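Local coordinates for protein diaminobutyrate-pyruvate transaminase and L-2,4-diaminobutyrate decarboxylase (Vibrio parahaemolyticus, PDB 2QMA) that probably catalyses a pyridoxal-phosphate-dependent amino acid decarboxylation, as the C-terminal, glutamate-decarboxylase-like part of a larger protein that also carries an aminotransferase part, at residues A117-I122 and Y328-C333; T139-K144 and K379-M384; D151-S156 and I319-H324; G161-G166 and F375-V380. All blocks are in the same frame, centred on the assembly; numbering follows the deposited sequence.

Contact 1. Residues A117-I122 and Y328-C333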
loop_
_atom_site.group_PDB
_atom_site.type_symbol
_atom_site.label_atom_id
_atom_site.label_comp_id
_atom_site.label_asym_id
_atom_site.label_seq_id
_atom_site.Cartn_x
_atom_site.Cartn_y
_atom_site.Cartn_z
ATOM N N ALA A 117 -12.343 -13.346 0.965
ATOM C CA ALA A 117 -13.554 -13.058 0.172
ATOM C C ALA A 117 -13.560 -11.569 -0.147
ATOM O O ALA A 117 -13.817 -11.196 -1.284
ATOM C CB ALA A 117 -14.824 -13.429 0.934
ATOM N N ALA A 118 -13.285 -10.721 0.852
ATOM C CA ALA A 118 -13.260 -9.261 0.647
ATOM C C ALA A 118 -12.302 -8.859 -0.493
ATOM O O ALA A 118 -12.626 -7.980 -1.300
ATOM C CB ALA A 118 -12.907 -8.518 1.965
ATOM N N GLU A 119 -11.140 -9.506 -0.585
ATOM C CA GLU A 119 -10.183 -9.151 -1.624
ATOM C C GLU A 119 -10.755 -9.365 -3.009
ATOM O O GLU A 119 -10.434 -8.612 -3.919
ATOM C CB GLU A 119 -8.908 -9.994 -1.523
ATOM C CG GLU A 119 -8.054 -9.659 -0.295
ATOM C CD GLU A 119 -7.194 -8.413 -0.459
ATOM O OE1 GLU A 119 -7.551 -7.553 -1.275
ATOM O OE2 GLU A 119 -6.178 -8.281 0.253
ATOM N N ALA A 120 -11.564 -10.416 -3.165
ATOM C CA ALA A 120 -12.242 -10.705 -4.449
ATOM C C ALA A 120 -13.127 -9.551 -4.903
ATOM O O ALA A 120 -13.098 -9.161 -6.090
ATOM C CB ALA A 120 -13.038 -12.052 -4.384
HETATM N N MSE A 121 -13.876 -8.986 -3.956
HETATM C CA MSE A 121 -14.723 -7.826 -4.230
HETATM C C MSE A 121 -13.904 -6.540 -4.425
HETATM O O MSE A 121 -14.193 -5.755 -5.314
HETATM C CB MSE A 121 -15.784 -7.664 -3.140
HETATM C CG MSE A 121 -16.720 -8.863 -3.059
HETATM SE SE MSE A 121 -17.912 -8.810 -1.523
HETATM C CE MSE A 121 -19.040 -7.336 -2.128
ATOM N N ILE A 122 -12.864 -6.349 -3.608
ATOM C CA ILE A 122 -11.995 -5.187 -3.778
ATOM C C ILE A 122 -11.434 -5.195 -5.213
ATOM O O ILE A 122 -11.436 -4.187 -5.897
ATOM C CB ILE A 122 -10.787 -5.193 -2.740
ATOM C CG1 ILE A 122 -11.320 -5.116 -1.277
ATOM C CG2 ILE A 122 -9.807 -4.038 -3.026
ATOM C CD1 ILE A 122 -10.334 -5.449 -0.149
ATOM N N TYR A 328 -5.678 -11.033 11.483
ATOM C CA TYR A 328 -5.750 -12.023 10.384
ATOM C C TYR A 328 -6.199 -11.528 9.005
ATOM O O TYR A 328 -6.558 -12.334 8.138
ATOM C CB TYR A 328 -6.676 -13.162 10.804
ATOM C CG TYR A 328 -6.309 -13.754 12.141
ATOM C CD1 TYR A 328 -5.115 -14.472 12.304
ATOM C CD2 TYR A 328 -7.200 -13.685 13.218
ATOM C CE1 TYR A 328 -4.787 -15.071 13.526
ATOM C CE2 TYR A 328 -6.878 -14.309 14.470
ATOM C CZ TYR A 328 -5.659 -14.978 14.598
ATOM O OH TYR A 328 -5.322 -15.565 15.792
ATOM N N GLN A 329 -6.183 -10.210 8.800
ATOM C CA GLN A 329 -6.522 -9.655 7.500
ATOM C C GLN A 329 -5.365 -9.874 6.511
ATOM O O GLN A 329 -4.205 -9.910 6.920
ATOM C CB GLN A 329 -6.873 -8.146 7.633
ATOM C CG GLN A 329 -7.983 -7.912 8.692
ATOM C CD GLN A 329 -9.234 -8.776 8.438
ATOM O OE1 GLN A 329 -10.026 -8.484 7.541
ATOM N NE2 GLN A 329 -9.390 -9.853 9.209
ATOM N N THR A 330 -5.673 -9.972 5.218
ATOM C CA THR A 330 -4.631 -10.022 4.203
ATOM C C THR A 330 -3.820 -8.693 4.112
ATOM O O THR A 330 -4.358 -7.577 4.303
ATOM C CB THR A 330 -5.200 -10.340 2.809
ATOM O OG1 THR A 330 -6.277 -9.458 2.545
ATOM C CG2 THR A 330 -5.723 -11.817 2.691
ATOM N N ILE A 331 -2.530 -8.812 3.827
ATOM C CA ILE A 331 -1.726 -7.606 3.528
ATOM C C ILE A 331 -2.274 -6.876 2.299
ATOM O O ILE A 331 -2.618 -7.545 1.341
ATOM C CB ILE A 331 -0.245 -7.988 3.309
ATOM C CG1 ILE A 331 0.326 -8.635 4.583
ATOM C CG2 ILE A 331 0.595 -6.770 2.833
ATOM C CD1 ILE A 331 1.394 -9.686 4.252
ATOM N N SER A 332 -2.413 -5.532 2.278
ATOM C CA SER A 332 -2.233 -4.579 3.391
ATOM C C SER A 332 -3.538 -4.310 4.108
ATOM O O SER A 332 -4.637 -4.354 3.509
ATOM C CB SER A 332 -1.759 -3.234 2.825
ATOM O OG SER A 332 -2.518 -2.929 1.637
ATOM N N CYS A 333 -3.442 -4.003 5.397
ATOM C CA CYS A 333 -4.637 -3.616 6.134
ATOM C C CYS A 333 -4.094 -3.048 7.436
ATOM O O CYS A 333 -3.766 -3.807 8.347
ATOM C CB CYS A 333 -5.549 -4.819 6.367
ATOM S SG CYS A 333 -7.249 -4.408 6.853
#
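Glu119 on helix 113-125 meets Thr330 in the loop between strands 318-322 and 334-338, a buried polar contact at the subunit interface of the pyridoxal-phosphate fold type I domain. The evidence is one short bond: Thr330 OG1 donates to Glu119 OE2 at 2.6 Å. The two side chains approach from opposite directions. The hydroxyl reaches OE2 on its anti side and lies 27° out of the carboxylate plane. Torsions account for the meeting. The bend of Glu119 at its second torsion (chi2 -80°) turns the carboxylate so that OE2 points at the hydroxyl, while chi1 of 51° sets that hydroxyl between the backbone N and the carbonyl carbon of Thr330. The backbones stay well apart, with the CA atoms of Glu119 and Thr330 8.1 Å from each other. Past Thr330 the loop turns through a cis peptide between Ile331 and Ser332.

Glu119 OE2 also forms salt bridges with Lys379 and with Arg374 of the second subunit, and OE1 forms one with Arg374 of its own chain. Lys379 in turn donates to the carbonyl oxygens of Thr330 and Ser332, and Arg374 of the second subunit to that of Ile331. With one hydroxyl and three cationic groups around it, the buried carboxylate is probably kept ionised. Two of these cations, Lys379 and Arg374 of the second subunit, also bind carbonyls of the loop, joining it to Glu119 of helix 113-125 and to the partner subunit.

Contact 2. Residues T139-K144 and K379-M384. With EDO (1,2-ethanediol), chain C.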
loop_
_atom_site.group_PDB
_atom_site.type_symbol
_atom_site.label_atom_id
_atom_site.label_comp_id
_atom_site.label_asym_id
_atom_site.label_seq_id
_atom_site.Cartn_x
_atom_site.Cartn_y
_atom_site.Cartn_z
ATOM N N THR A 139 -15.959 4.845 0.510
ATOM C CA THR A 139 -15.571 5.947 1.414
ATOM C C THR A 139 -16.305 5.824 2.735
ATOM O O THR A 139 -15.708 5.981 3.793
ATOM C CB THR A 139 -15.838 7.296 0.770
ATOM O OG1 THR A 139 -14.884 7.466 -0.294
ATOM C CG2 THR A 139 -15.674 8.407 1.800
ATOM N N TYR A 140 -17.603 5.522 2.663
ATOM C CA TYR A 140 -18.401 5.447 3.872
ATOM C C TYR A 140 -18.073 4.181 4.667
ATOM O O TYR A 140 -18.065 4.226 5.893
ATOM C CB TYR A 140 -19.877 5.496 3.523
ATOM C CG TYR A 140 -20.346 6.765 2.873
ATOM C CD1 TYR A 140 -20.040 8.018 3.408
ATOM C CD2 TYR A 140 -21.151 6.713 1.733
ATOM C CE1 TYR A 140 -20.518 9.179 2.803
ATOM C CE2 TYR A 140 -21.640 7.871 1.144
ATOM C CZ TYR A 140 -21.315 9.078 1.664
ATOM O OH TYR A 140 -21.804 10.212 1.046
ATOM N N VAL A 141 -17.787 3.072 3.967
ATOM C CA VAL A 141 -17.332 1.829 4.621
ATOM C C VAL A 141 -16.076 2.100 5.444
ATOM O O VAL A 141 -16.047 1.775 6.626
ATOM C CB VAL A 141 -17.095 0.669 3.624
ATOM C CG1 VAL A 141 -16.357 -0.525 4.269
ATOM C CG2 VAL A 141 -18.480 0.206 2.992
ATOM N N GLU A 142 -15.051 2.686 4.808
ATOM C CA GLU A 142 -13.820 3.066 5.521
ATOM C C GLU A 142 -14.129 3.953 6.758
ATOM O O GLU A 142 -13.629 3.669 7.872
ATOM C CB GLU A 142 -12.795 3.763 4.608
ATOM C CG GLU A 142 -11.507 3.991 5.406
ATOM C CD GLU A 142 -10.295 4.409 4.630
ATOM O OE1 GLU A 142 -9.997 3.823 3.562
ATOM O OE2 GLU A 142 -9.591 5.298 5.169
ATOM N N GLN A 143 -14.926 5.022 6.587
ATOM C CA GLN A 143 -15.213 5.880 7.738
ATOM C C GLN A 143 -15.947 5.131 8.882
ATOM O O GLN A 143 -15.665 5.335 10.057
ATOM C CB GLN A 143 -15.986 7.133 7.339
ATOM C CG GLN A 143 -16.036 8.169 8.493
ATOM C CD GLN A 143 -14.658 8.787 8.827
ATOM O OE1 GLN A 143 -13.977 9.312 7.956
ATOM N NE2 GLN A 143 -14.262 8.718 10.099
ATOM N N LYS A 144 -16.886 4.281 8.517
ATOM C CA LYS A 144 -17.637 3.438 9.459
ATOM C C LYS A 144 -16.659 2.588 10.307
ATOM O O LYS A 144 -16.786 2.525 11.538
ATOM C CB LYS A 144 -18.597 2.523 8.662
ATOM C CG LYS A 144 -19.267 1.372 9.428
ATOM C CD LYS A 144 -20.034 1.805 10.687
ATOM C CE LYS A 144 -20.963 0.664 11.144
ATOM N NZ LYS A 144 -21.600 0.901 12.506
ATOM N N LYS A 379 -12.146 -5.477 4.138
ATOM C CA LYS A 379 -11.733 -6.663 4.862
ATOM C C LYS A 379 -12.243 -6.609 6.320
ATOM O O LYS A 379 -12.881 -7.560 6.759
ATOM C CB LYS A 379 -10.211 -6.806 4.870
ATOM C CG LYS A 379 -9.578 -6.882 3.486
ATOM C CD LYS A 379 -8.065 -6.607 3.615
ATOM C CE LYS A 379 -7.476 -6.339 2.302
ATOM N NZ LYS A 379 -5.984 -6.390 2.363
ATOM N N VAL A 380 -11.958 -5.516 7.039
ATOM C CA VAL A 380 -12.356 -5.421 8.443
ATOM C C VAL A 380 -13.892 -5.327 8.514
ATOM O O VAL A 380 -14.519 -5.910 9.417
ATOM C CB VAL A 380 -11.710 -4.219 9.168
ATOM C CG1 VAL A 380 -12.087 -4.221 10.655
ATOM C CG2 VAL A 380 -10.176 -4.201 8.998
ATOM N N PHE A 381 -14.500 -4.574 7.596
ATOM C CA PHE A 381 -15.953 -4.374 7.593
ATOM C C PHE A 381 -16.638 -5.739 7.488
ATOM O O PHE A 381 -17.559 -6.036 8.266
ATOM C CB PHE A 381 -16.343 -3.411 6.455
ATOM C CG PHE A 381 -17.821 -3.124 6.327
ATOM C CD1 PHE A 381 -18.453 -2.244 7.192
ATOM C CD2 PHE A 381 -18.553 -3.661 5.271
ATOM C CE1 PHE A 381 -19.795 -1.920 7.025
ATOM C CE2 PHE A 381 -19.900 -3.345 5.115
ATOM C CZ PHE A 381 -20.512 -2.471 5.985
HETATM N N MSE A 382 -16.158 -6.585 6.575
HETATM C CA MSE A 382 -16.725 -7.941 6.411
HETATM C C MSE A 382 -16.371 -8.876 7.564
HETATM O O MSE A 382 -17.243 -9.595 8.078
HETATM C CB MSE A 382 -16.323 -8.557 5.063
HETATM C CG MSE A 382 -16.814 -7.690 3.905
HETATM SE SE MSE A 382 -16.690 -8.464 2.142
HETATM C CE MSE A 382 -17.449 -10.216 2.535
ATOM N N THR A 383 -15.113 -8.836 7.993
ATOM C CA THR A 383 -14.639 -9.662 9.101
ATOM C C THR A 383 -15.454 -9.451 10.399
ATOM O O THR A 383 -15.832 -10.449 11.078
ATOM C CB THR A 383 -13.133 -9.430 9.347
ATOM O OG1 THR A 383 -12.359 -10.148 8.362
ATOM C CG2 THR A 383 -12.745 -9.873 10.747
HETATM N N MSE A 384 -15.755 -8.190 10.733
HETATM C CA MSE A 384 -16.513 -7.898 11.979
HETATM C C MSE A 384 -18.005 -8.275 11.925
HETATM O O MSE A 384 -18.654 -8.461 12.973
HETATM C CB MSE A 384 -16.323 -6.446 12.423
HETATM C CG MSE A 384 -14.850 -6.124 12.785
HETATM SE SE MSE A 384 -13.975 -7.409 13.955
HETATM C CE MSE A 384 -13.185 -8.554 12.684
HETATM C C1 EDO C . -20.458 3.837 14.434
HETATM O O1 EDO C . -21.129 3.711 13.153
HETATM C C2 EDO C . -19.336 2.824 14.646
HETATM O O2 EDO C . -19.806 1.486 14.487
#
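Val141 on helix 136-152 and Phe381 on helix 377-386 make an apolar helix-to-helix contact, their CA atoms 7.0 Å apart. The methyl CG1 of Val141 does the touching. It sits over one face of the Phe381 ring, 4.1 Å from the centroid and 29° off the normal, a CH-pi contact. The displacement runs toward the root of the side chain, since the same CG1 is 3.6 Å from Phe381 CB and equally close to CG. Val141 chi1 of 168° swings CG1 away from its backbone N and onto the ring. One turn later Lys144 comes to the ring's edge, its CG 4.1 Å from Phe381 CE1 and near the ring plane.

Beyond CG the lysine chain bends and leads away. Its NZ donates to both oxygens of a 1,2-ethanediol, probably from the crystallisation liquor, at 2.7 Å to O2 and 2.9 Å to O1. It also donates to the carbonyl of Asn69 of the second subunit. The two helices are packed through an aliphatic-on-aromatic contact, with Val91 and Val87 of the second subunit against Val141 and Phe381 respectively, consistent with a fold type I dimer interface.

Contact 3. Residues D151-S156 and I319-H324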
loop_
_atom_site.group_PDB
_atom_site.type_symbol
_atom_site.label_atom_id
_atom_site.label_comp_id
_atom_site.label_asym_id
_atom_site.label_seq_id
_atom_site.Cartn_x
_atom_site.Cartn_y
_atom_site.Cartn_z
ATOM N N ASP A 151 -14.051 3.879 18.757
ATOM C CA ASP A 151 -14.829 3.331 19.901
ATOM C C ASP A 151 -14.115 2.233 20.703
ATOM O O ASP A 151 -14.022 2.284 21.960
ATOM C CB ASP A 151 -16.230 2.918 19.416
ATOM C CG ASP A 151 -16.616 1.424 19.719
ATOM O OD1 ASP A 151 -16.732 0.672 18.690
ATOM O OD2 ASP A 151 -16.853 1.046 20.939
ATOM N N LYS A 152 -13.573 1.272 19.963
ATOM C CA LYS A 152 -12.960 0.100 20.550
ATOM C C LYS A 152 -11.764 0.496 21.400
ATOM O O LYS A 152 -11.536 -0.111 22.456
ATOM C CB LYS A 152 -12.584 -0.922 19.476
ATOM C CG LYS A 152 -13.778 -1.649 18.858
ATOM C CD LYS A 152 -14.600 -2.360 19.975
ATOM C CE LYS A 152 -15.806 -3.074 19.439
ATOM N NZ LYS A 152 -16.631 -3.695 20.531
ATOM N N TYR A 153 -11.048 1.546 20.981
ATOM C CA TYR A 153 -9.865 2.029 21.719
ATOM C C TYR A 153 -10.241 3.125 22.731
ATOM O O TYR A 153 -9.347 3.713 23.366
ATOM C CB TYR A 153 -8.737 2.487 20.752
ATOM C CG TYR A 153 -8.054 1.310 20.080
ATOM C CD1 TYR A 153 -7.067 0.584 20.735
ATOM C CD2 TYR A 153 -8.430 0.888 18.803
ATOM C CE1 TYR A 153 -6.483 -0.527 20.142
ATOM C CE2 TYR A 153 -7.843 -0.227 18.202
ATOM C CZ TYR A 153 -6.885 -0.929 18.872
ATOM O OH TYR A 153 -6.299 -2.043 18.274
ATOM N N ASP A 154 -11.540 3.417 22.854
ATOM C CA ASP A 154 -12.061 4.362 23.881
ATOM C C ASP A 154 -11.515 5.794 23.709
ATOM O O ASP A 154 -11.270 6.503 24.686
ATOM C CB ASP A 154 -11.772 3.818 25.297
ATOM C CG ASP A 154 -12.516 2.539 25.585
ATOM O OD1 ASP A 154 -13.743 2.515 25.353
ATOM O OD2 ASP A 154 -11.887 1.536 26.015
ATOM N N LEU A 155 -11.326 6.225 22.457
ATOM C CA LEU A 155 -10.780 7.537 22.169
ATOM C C LEU A 155 -11.838 8.629 22.343
ATOM O O LEU A 155 -13.031 8.318 22.421
ATOM C CB LEU A 155 -10.199 7.571 20.736
ATOM C CG LEU A 155 -9.162 6.485 20.363
ATOM C CD1 LEU A 155 -8.738 6.626 18.897
ATOM C CD2 LEU A 155 -7.928 6.516 21.259
ATOM N N SER A 156 -11.393 9.888 22.437
ATOM C CA SER A 156 -12.275 11.071 22.662
ATOM C C SER A 156 -13.282 11.344 21.552
ATOM O O SER A 156 -13.228 10.743 20.453
ATOM C CB SER A 156 -11.450 12.380 22.907
ATOM O OG SER A 156 -10.831 12.962 21.721
ATOM N N ILE A 319 -2.216 6.196 17.354
ATOM C CA ILE A 319 -2.112 4.756 17.527
ATOM C C ILE A 319 -2.051 4.093 16.165
ATOM O O ILE A 319 -2.923 4.323 15.311
ATOM C CB ILE A 319 -3.328 4.178 18.229
ATOM C CG1 ILE A 319 -3.559 4.832 19.629
ATOM C CG2 ILE A 319 -3.243 2.636 18.326
ATOM C CD1 ILE A 319 -4.953 4.596 20.139
ATOM N N SER A 320 -1.024 3.273 15.965
ATOM C CA SER A 320 -1.043 2.415 14.793
ATOM C C SER A 320 -1.549 0.989 15.108
ATOM O O SER A 320 -1.257 0.396 16.149
ATOM C CB SER A 320 0.211 2.472 13.981
ATOM O OG SER A 320 1.338 2.074 14.674
ATOM N N VAL A 321 -2.392 0.509 14.212
ATOM C CA VAL A 321 -3.108 -0.764 14.342
ATOM C C VAL A 321 -2.821 -1.524 13.026
ATOM O O VAL A 321 -3.029 -0.977 11.944
ATOM C CB VAL A 321 -4.666 -0.557 14.473
ATOM C CG1 VAL A 321 -5.347 -1.910 14.686
ATOM C CG2 VAL A 321 -5.030 0.435 15.571
ATOM N N ASP A 322 -2.262 -2.728 13.128
ATOM C CA ASP A 322 -2.027 -3.562 11.946
ATOM C C ASP A 322 -2.971 -4.728 11.917
ATOM O O ASP A 322 -2.775 -5.666 12.680
ATOM C CB ASP A 322 -0.605 -4.109 11.940
ATOM C CG ASP A 322 0.219 -3.528 10.848
ATOM O OD1 ASP A 322 -0.321 -2.636 10.153
ATOM O OD2 ASP A 322 1.402 -3.936 10.695
ATOM N N PHE A 323 -3.987 -4.667 11.053
ATOM C CA PHE A 323 -4.955 -5.749 10.937
ATOM C C PHE A 323 -4.374 -6.991 10.262
ATOM O O PHE A 323 -4.873 -8.097 10.468
ATOM C CB PHE A 323 -6.179 -5.280 10.175
ATOM C CG PHE A 323 -6.841 -4.081 10.786
ATOM C CD1 PHE A 323 -7.593 -4.213 11.941
ATOM C CD2 PHE A 323 -6.683 -2.821 10.205
ATOM C CE1 PHE A 323 -8.191 -3.107 12.522
ATOM C CE2 PHE A 323 -7.259 -1.706 10.761
ATOM C CZ PHE A 323 -8.029 -1.836 11.921
ATOM N N HIS A 324 -3.323 -6.805 9.463
ATOM C CA HIS A 324 -2.728 -7.920 8.788
ATOM C C HIS A 324 -1.728 -8.632 9.659
ATOM O O HIS A 324 -0.961 -9.445 9.176
ATOM C CB HIS A 324 -2.152 -7.551 7.401
ATOM C CG HIS A 324 -1.142 -6.450 7.424
ATOM N ND1 HIS A 324 0.081 -6.560 8.057
ATOM C CD2 HIS A 324 -1.144 -5.240 6.824
ATOM C CE1 HIS A 324 0.781 -5.457 7.861
ATOM N NE2 HIS A 324 0.054 -4.635 7.126
#
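Leu155 and Ile319 reach toward each other tip to tip, with Leu155 CD2 3.7 Å from Ile319 CD1. The same Ile319 methyl lies 4.4 Å from Tyr153 CB, so it meets Tyr153 as well as Leu155. Two positions along the strand, on the same side, Val321 addresses the far end of the tyrosine: its CG1 is 3.7 Å from Tyr153 OH, and its CG2 is 3.9 Å from Tyr153 CE2, coming to the ring obliquely. Tyr153 chi1 of -73°, with CG beside the backbone N, directs the ring roughly along the strand, and its hydroxyl end thereby comes to Val321.

The turn itself is a Schellman motif closing helix 136-152. Asp154 takes positive phi (62°) and its N bonds back to Asp151 O at 2.9 Å, after which the chain carries Leu155 against strand 318-322 of the large mixed sheet. Leu337 on neighbouring strand 334-338 packs against both Tyr153 and Leu155, and the hydroxyl of Tyr153 makes a weak hydrogen bond to the carbonyl of Gly299. On the strand side, Val321 CG1 also rests 3.7 Å above one face of the Phe323 ring, toward its rim. Between these two residues Asp322 forms a salt bridge with Lys325, the predicted cofactor-binding lysine, which carries no cofactor here.

Contact 4. Residues G161-G166 and F375-V380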
loop_
_atom_site.group_PDB
_atom_site.type_symbol
_atom_site.label_atom_id
_atom_site.label_comp_id
_atom_site.label_asym_id
_atom_site.label_seq_id
_atom_site.Cartn_x
_atom_site.Cartn_y
_atom_site.Cartn_z
ATOM N N GLY A 161 -9.377 8.620 12.093
ATOM C CA GLY A 161 -8.321 7.757 11.646
ATOM C C GLY A 161 -8.363 7.662 10.137
ATOM O O GLY A 161 -9.266 8.222 9.495
ATOM N N ILE A 162 -7.391 6.961 9.570
ATOM C CA ILE A 162 -7.425 6.607 8.159
ATOM C C ILE A 162 -6.667 5.327 7.972
ATOM O O ILE A 162 -5.669 5.066 8.667
ATOM C CB ILE A 162 -6.645 7.539 7.223
ATOM C CG1 ILE A 162 -5.873 8.599 7.970
ATOM C CG2 ILE A 162 -7.422 7.810 5.836
ATOM C CD1 ILE A 162 -4.617 7.937 8.451
ATOM N N PHE A 163 -7.046 4.590 6.945
ATOM C CA PHE A 163 -6.372 3.344 6.661
ATOM C C PHE A 163 -5.082 3.629 5.931
ATOM O O PHE A 163 -5.020 4.549 5.130
ATOM C CB PHE A 163 -7.270 2.417 5.841
ATOM C CG PHE A 163 -8.107 1.504 6.679
ATOM C CD1 PHE A 163 -9.149 2.010 7.466
ATOM C CD2 PHE A 163 -7.826 0.121 6.703
ATOM C CE1 PHE A 163 -9.940 1.132 8.246
ATOM C CE2 PHE A 163 -8.622 -0.778 7.455
ATOM C CZ PHE A 163 -9.665 -0.269 8.239
ATOM N N THR A 164 -4.062 2.850 6.246
ATOM C CA THR A 164 -2.725 3.013 5.690
ATOM C C THR A 164 -2.268 1.639 5.123
ATOM O O THR A 164 -2.959 0.622 5.276
ATOM C CB THR A 164 -1.709 3.418 6.788
ATOM O OG1 THR A 164 -1.579 2.320 7.705
ATOM C CG2 THR A 164 -2.144 4.691 7.517
ATOM N N SER A 165 -1.102 1.603 4.496
ATOM C CA SER A 165 -0.523 0.329 4.040
ATOM C C SER A 165 -0.021 -0.618 5.157
ATOM O O SER A 165 0.292 -1.788 4.890
ATOM C CB SER A 165 0.612 0.610 3.096
ATOM O OG SER A 165 1.643 1.219 3.829
ATOM N N GLY A 166 0.063 -0.138 6.390
ATOM C CA GLY A 166 0.391 -1.020 7.498
ATOM C C GLY A 166 1.241 -0.293 8.516
ATOM O O GLY A 166 1.348 0.930 8.452
ATOM N N PHE A 375 -9.156 -0.305 -1.317
ATOM C CA PHE A 375 -10.294 -0.442 -0.407
ATOM C C PHE A 375 -10.027 -1.557 0.637
ATOM O O PHE A 375 -10.832 -2.483 0.809
ATOM C CB PHE A 375 -11.550 -0.696 -1.300
ATOM C CG PHE A 375 -12.887 -0.744 -0.547
ATOM C CD1 PHE A 375 -13.015 -0.302 0.773
ATOM C CD2 PHE A 375 -14.025 -1.204 -1.212
ATOM C CE1 PHE A 375 -14.258 -0.347 1.437
ATOM C CE2 PHE A 375 -15.277 -1.252 -0.553
ATOM C CZ PHE A 375 -15.378 -0.817 0.771
ATOM N N ASP A 376 -8.910 -1.467 1.350
ATOM C CA ASP A 376 -8.611 -2.472 2.366
ATOM C C ASP A 376 -9.631 -2.560 3.556
ATOM O O ASP A 376 -9.755 -3.597 4.238
ATOM C CB ASP A 376 -7.186 -2.262 2.920
ATOM C CG ASP A 376 -6.116 -2.549 1.890
ATOM O OD1 ASP A 376 -6.271 -3.566 1.199
ATOM O OD2 ASP A 376 -5.143 -1.744 1.759
ATOM N N ALA A 377 -10.325 -1.466 3.809
ATOM C CA ALA A 377 -11.211 -1.377 4.981
ATOM C C ALA A 377 -12.358 -2.377 4.810
ATOM O O ALA A 377 -13.019 -2.744 5.795
ATOM C CB ALA A 377 -11.741 0.032 5.137
ATOM N N LEU A 378 -12.569 -2.845 3.573
ATOM C CA LEU A 378 -13.685 -3.796 3.301
ATOM C C LEU A 378 -13.423 -5.082 4.062
ATOM O O LEU A 378 -14.343 -5.663 4.632
ATOM C CB LEU A 378 -13.937 -4.051 1.798
ATOM C CG LEU A 378 -15.101 -5.036 1.460
ATOM C CD1 LEU A 378 -16.470 -4.462 1.839
ATOM C CD2 LEU A 378 -15.134 -5.493 -0.039
ATOM N N LYS A 379 -12.146 -5.477 4.138
ATOM C CA LYS A 379 -11.733 -6.663 4.862
ATOM C C LYS A 379 -12.243 -6.609 6.320
ATOM O O LYS A 379 -12.881 -7.560 6.759
ATOM C CB LYS A 379 -10.211 -6.806 4.870
ATOM C CG LYS A 379 -9.578 -6.882 3.486
ATOM C CD LYS A 379 -8.065 -6.607 3.615
ATOM C CE LYS A 379 -7.476 -6.339 2.302
ATOM N NZ LYS A 379 -5.984 -6.390 2.363
ATOM N N VAL A 380 -11.958 -5.516 7.039
ATOM C CA VAL A 380 -12.356 -5.421 8.443
ATOM C C VAL A 380 -13.892 -5.327 8.514
ATOM O O VAL A 380 -14.519 -5.910 9.417
ATOM C CB VAL A 380 -11.710 -4.219 9.168
ATOM C CG1 VAL A 380 -12.087 -4.221 10.655
ATOM C CG2 VAL A 380 -10.176 -4.201 8.998
HETATM O O HOH W 1 -4.965 -0.823 4.674
#
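Asp376 OD2 is hydrogen-bonded to the Ser332 hydroxyl and receives a bond from a water that lies between it and Thr164. The water is 3.1 Å from Asp376 OD2 and 2.5 Å from Thr164 O, the latter so short that its exact length is doubtful. This bridge spans strand 160-164, an outermost strand of the mixed fold type I sheet, and residues 375-380, which run into helix 377-386. The other oxygen, Asp376 OD1, faces cations: it forms a salt bridge with Arg374 and another with Lys379 NZ at 3.1 Å, weak as a hydrogen bond. Both oxygens of this buried carboxylate thus have partners, and the nearby cations would probably favour its ionised form.

The apolar half of the contact is carried by the Phe163 ring. Ala377 CB sits over the centre of one face, 3.7 Å from the ring centroid and only 12° off the normal, a well-centred CH-pi contact, and Ala377 CA is 3.6 Å from Phe163 CE2. The water oxygen meets this ring at its edge, in plane, and Phe323 meets it with nearly parallel planes. On the backbone of the same residue, Phe163 N donates a hydrogen bond to Glu142 OE2.

The strand ends in an ST turn leading to the N-cap glycine of helix 167-187: Gly166 N donates to Thr164 OG1 at 3.2 Å, with an angle of 142°. Near the plane of the Phe163 ring, at its edge, Val380 CG2 stands 4.0 Å from CZ.

In the fold
Helix 377-386 joins contacts 2 and 4, whose centres are about 8 Å apart: Phe381 faces helix 136-152, while Ala377 and Val380 touch Phe163 of strand 160-164. Contact 1, centred about 9 Å from contact 4, meets the same helix through Lys379 NZ, 2.7 Å from Ser332 O and 2.8 Å from Thr330 O. Contact 3 reaches this cluster through Phe323, whose CG is 3.8 Å from Val380 CG2. The predicted cofactor lysine, Lys325, lies between the loop of contact 1 and the strand of contact 3 in sequence, its side chain about 8 Å from those of Ile331 and Val321. Contacts 1, 2 and 4 touch the second subunit, and contact 3 does so through Lys152.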